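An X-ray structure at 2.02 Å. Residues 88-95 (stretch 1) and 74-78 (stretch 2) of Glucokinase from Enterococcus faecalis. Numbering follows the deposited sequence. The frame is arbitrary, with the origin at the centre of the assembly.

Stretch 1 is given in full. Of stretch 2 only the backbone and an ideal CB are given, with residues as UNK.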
# COMPACT_ATOMS: atom_id res chain seq x y z
N GLY B 88 -10.65 17.84 6.96
CA GLY B 88 -10.98 17.54 5.56
C GLY B 88 -12.38 17.00 5.32
O GLY B 88 -12.64 16.38 4.28
N ALA B 89 -13.27 17.25 6.29
CA ALA B 89 -14.64 16.76 6.22
C ALA B 89 -15.52 17.86 5.61
O ALA B 89 -16.51 18.31 6.23
CB ALA B 89 -15.13 16.36 7.63
N TYR B 90 -15.15 18.30 4.41
CA TYR B 90 -15.77 19.50 3.83
C TYR B 90 -17.27 19.33 3.64
O TYR B 90 -18.01 20.27 3.89
CB TYR B 90 -15.05 19.96 2.54
CG TYR B 90 -14.28 21.29 2.64
CD1 TYR B 90 -13.30 21.50 3.63
CD2 TYR B 90 -14.53 22.33 1.72
CE1 TYR B 90 -12.58 22.74 3.72
CE2 TYR B 90 -13.83 23.58 1.79
CZ TYR B 90 -12.86 23.78 2.79
OH TYR B 90 -12.19 25.00 2.84
N ASN B 91 -17.69 18.12 3.27
CA ASN B 91 -19.10 17.77 3.13
C ASN B 91 -19.93 17.95 4.40
O ASN B 91 -21.16 17.99 4.34
CB ASN B 91 -19.27 16.33 2.61
CG ASN B 91 -18.54 15.29 3.48
OD1 ASN B 91 -17.35 15.41 3.78
ND2 ASN B 91 -19.27 14.24 3.86
N LEU B 92 -19.25 18.09 5.53
CA LEU B 92 -19.90 18.28 6.81
C LEU B 92 -19.94 19.76 7.18
O LEU B 92 -20.60 20.13 8.15
CB LEU B 92 -19.19 17.47 7.90
CG LEU B 92 -19.38 15.95 7.91
CD1 LEU B 92 -18.68 15.28 9.11
CD2 LEU B 92 -20.87 15.54 7.85
N ASN B 93 -19.25 20.58 6.39
CA ASN B 93 -19.02 22.00 6.70
C ASN B 93 -18.00 22.21 7.81
O ASN B 93 -17.91 23.30 8.35
CB ASN B 93 -20.34 22.74 7.09
CG ASN B 93 -21.28 22.99 5.90
OD1 ASN B 93 -20.84 23.15 4.76
ND2 ASN B 93 -22.60 23.06 6.20
N TRP B 94 -17.26 21.18 8.20
CA TRP B 94 -16.12 21.39 9.08
C TRP B 94 -14.98 21.94 8.24
O TRP B 94 -14.40 21.22 7.47
CB TRP B 94 -15.69 20.09 9.75
CG TRP B 94 -16.72 19.53 10.71
CD1 TRP B 94 -17.80 20.19 11.21
CD2 TRP B 94 -16.75 18.22 11.27
NE1 TRP B 94 -18.51 19.37 12.04
CE2 TRP B 94 -17.89 18.15 12.11
CE3 TRP B 94 -15.92 17.10 11.17
CZ2 TRP B 94 -18.22 17.01 12.84
CZ3 TRP B 94 -16.25 15.96 11.88
CH2 TRP B 94 -17.40 15.92 12.70
N THR B 95 -14.69 23.24 8.36
CA THR B 95 -13.60 23.80 7.57
C THR B 95 -12.32 23.95 8.41
O THR B 95 -11.24 24.30 7.93
CB THR B 95 -14.01 25.13 6.94
OG1 THR B 95 -14.48 26.01 7.97
CG2 THR B 95 -15.11 24.90 5.91
N UNK B 74 -16.63 6.18 13.13
CA UNK B 74 -16.14 6.48 11.82
C UNK B 74 -16.69 7.82 11.34
O UNK B 74 -17.84 8.14 11.58
CB UNK B 74 -16.51 5.36 10.85
N UNK B 75 -15.84 8.61 10.67
CA UNK B 75 -16.19 9.95 10.23
C UNK B 75 -15.63 10.19 8.83
O UNK B 75 -14.54 9.69 8.50
CB UNK B 75 -15.67 11.00 11.21
N UNK B 76 -16.34 10.98 8.03
CA UNK B 76 -15.77 11.48 6.79
C UNK B 76 -14.54 12.32 7.13
O UNK B 76 -14.44 12.85 8.24
CB UNK B 76 -16.80 12.29 6.00
N UNK B 77 -13.60 12.40 6.17
CA UNK B 77 -12.37 13.19 6.27
C UNK B 77 -11.17 12.43 6.79
O UNK B 77 -11.22 11.22 6.94
CB UNK B 77 -12.61 14.40 7.18
N UNK B 78 -10.10 13.14 7.13
CA UNK B 78 -8.92 12.42 7.58
C UNK B 78 -8.67 12.60 9.09
O UNK B 78 -8.93 13.64 9.69
CB UNK B 78 -7.70 12.89 6.79

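Position 74 can be dealt with quickly. Its ideal CB has no atom of stretch 1 within 5.5 Å, and its phi/psi of -101/140 is ordinary extended geometry open to almost any residue. Nothing visible selects a side chain here, and the deposited residue is Gly 74, which makes no contact with stretch 1.

Position 75 continues the strand, at phi/psi -140/147, but its CA-to-CB bond points toward stretch 1. The ideal CB lies 5.0 Å from CZ3 of Trp 94, and the methyl CD1 of Leu 92 borders the same space. The gap leaves room for a side chain of modest size, and the extended backbone tolerates beta-branching, so valine, threonine, serine or alanine would all be reasonable. The surroundings offered by stretch 1 are carbon-rich, so a hydroxyl would need a partner from another source. The deposited residue is Thr 75, with chi1 at 176° (t). Its OG1 approaches CZ3 of Trp 94 to 3.8 Å, obliquely to the ring, and CD1 of Leu 92 to 4.3 Å. These are packing contacts; the polar requirement of the hydroxyl is met within its own stretch, where Thr 75 OG1 donates a hydrogen bond to the backbone O of position 76 at 2.9 Å.

Position 76 again points toward stretch 1, and here several groups converge. From the ideal CB, Asn 91 ND2 is 3.8 Å away, while Ala 89 CB and Leu 92 CD1 are each at 4.7 Å. A phi of -61° with psi of 154° lies in the polyproline region, so proline is allowed, although alanine, valine or another compact apolar residue could also use the setting. The amide of Asn 91 might suggest a polar partner, but the two methyl groups favor carbon. The residue is Pro 76, its ring puckered C-gamma exo. It has the largest covered area of the five, 64 Å². Its CD packs against CD1 of Leu 92 at 4.0 Å, an apolar contact, and its CB lies 3.9 Å from ND2 of Asn 91. The backbone contributes too: O of Pro 76 is 3.6 Å from CB of Ala 89.

Position 77 is the most restrictive. Its phi/psi of 93/-168 has a positive phi, which favors glycine by itself. Independently, the ideal CB points toward stretch 1 and would sit 3.1 Å from Ala 89 N and 3.2 Å from Gly 88 C, both tight. Two separate lines of evidence thus predict glycine, and the residue is Gly 77. Without a side chain, the two backbones come close: the CA atoms of Gly 77 and Ala 89 are 4.2 Å apart, and CA of Gly 77 lies 3.8 Å from O of Gly 88.

Position 78 directs its CB sideways, with no stretch 1 atom within 5.5 Å and an unremarkable phi/psi of -109/143. Many residues would fit. The deposited one is Ser 78, whose side chain comes no nearer than 5.8 Å to stretch 1.

Stretch 2 (74-78) GTPGS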
# COMPACT_ATOMS: atom_id res chain seq x y z
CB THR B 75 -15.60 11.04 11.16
OG1 THR B 75 -15.90 12.35 10.64
CG2 THR B 75 -14.11 10.87 11.27
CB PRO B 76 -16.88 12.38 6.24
CG PRO B 76 -18.11 11.90 6.88
CD PRO B 76 -17.69 11.51 8.25
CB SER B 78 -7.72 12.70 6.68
OG SER B 78 -6.77 13.50 7.31
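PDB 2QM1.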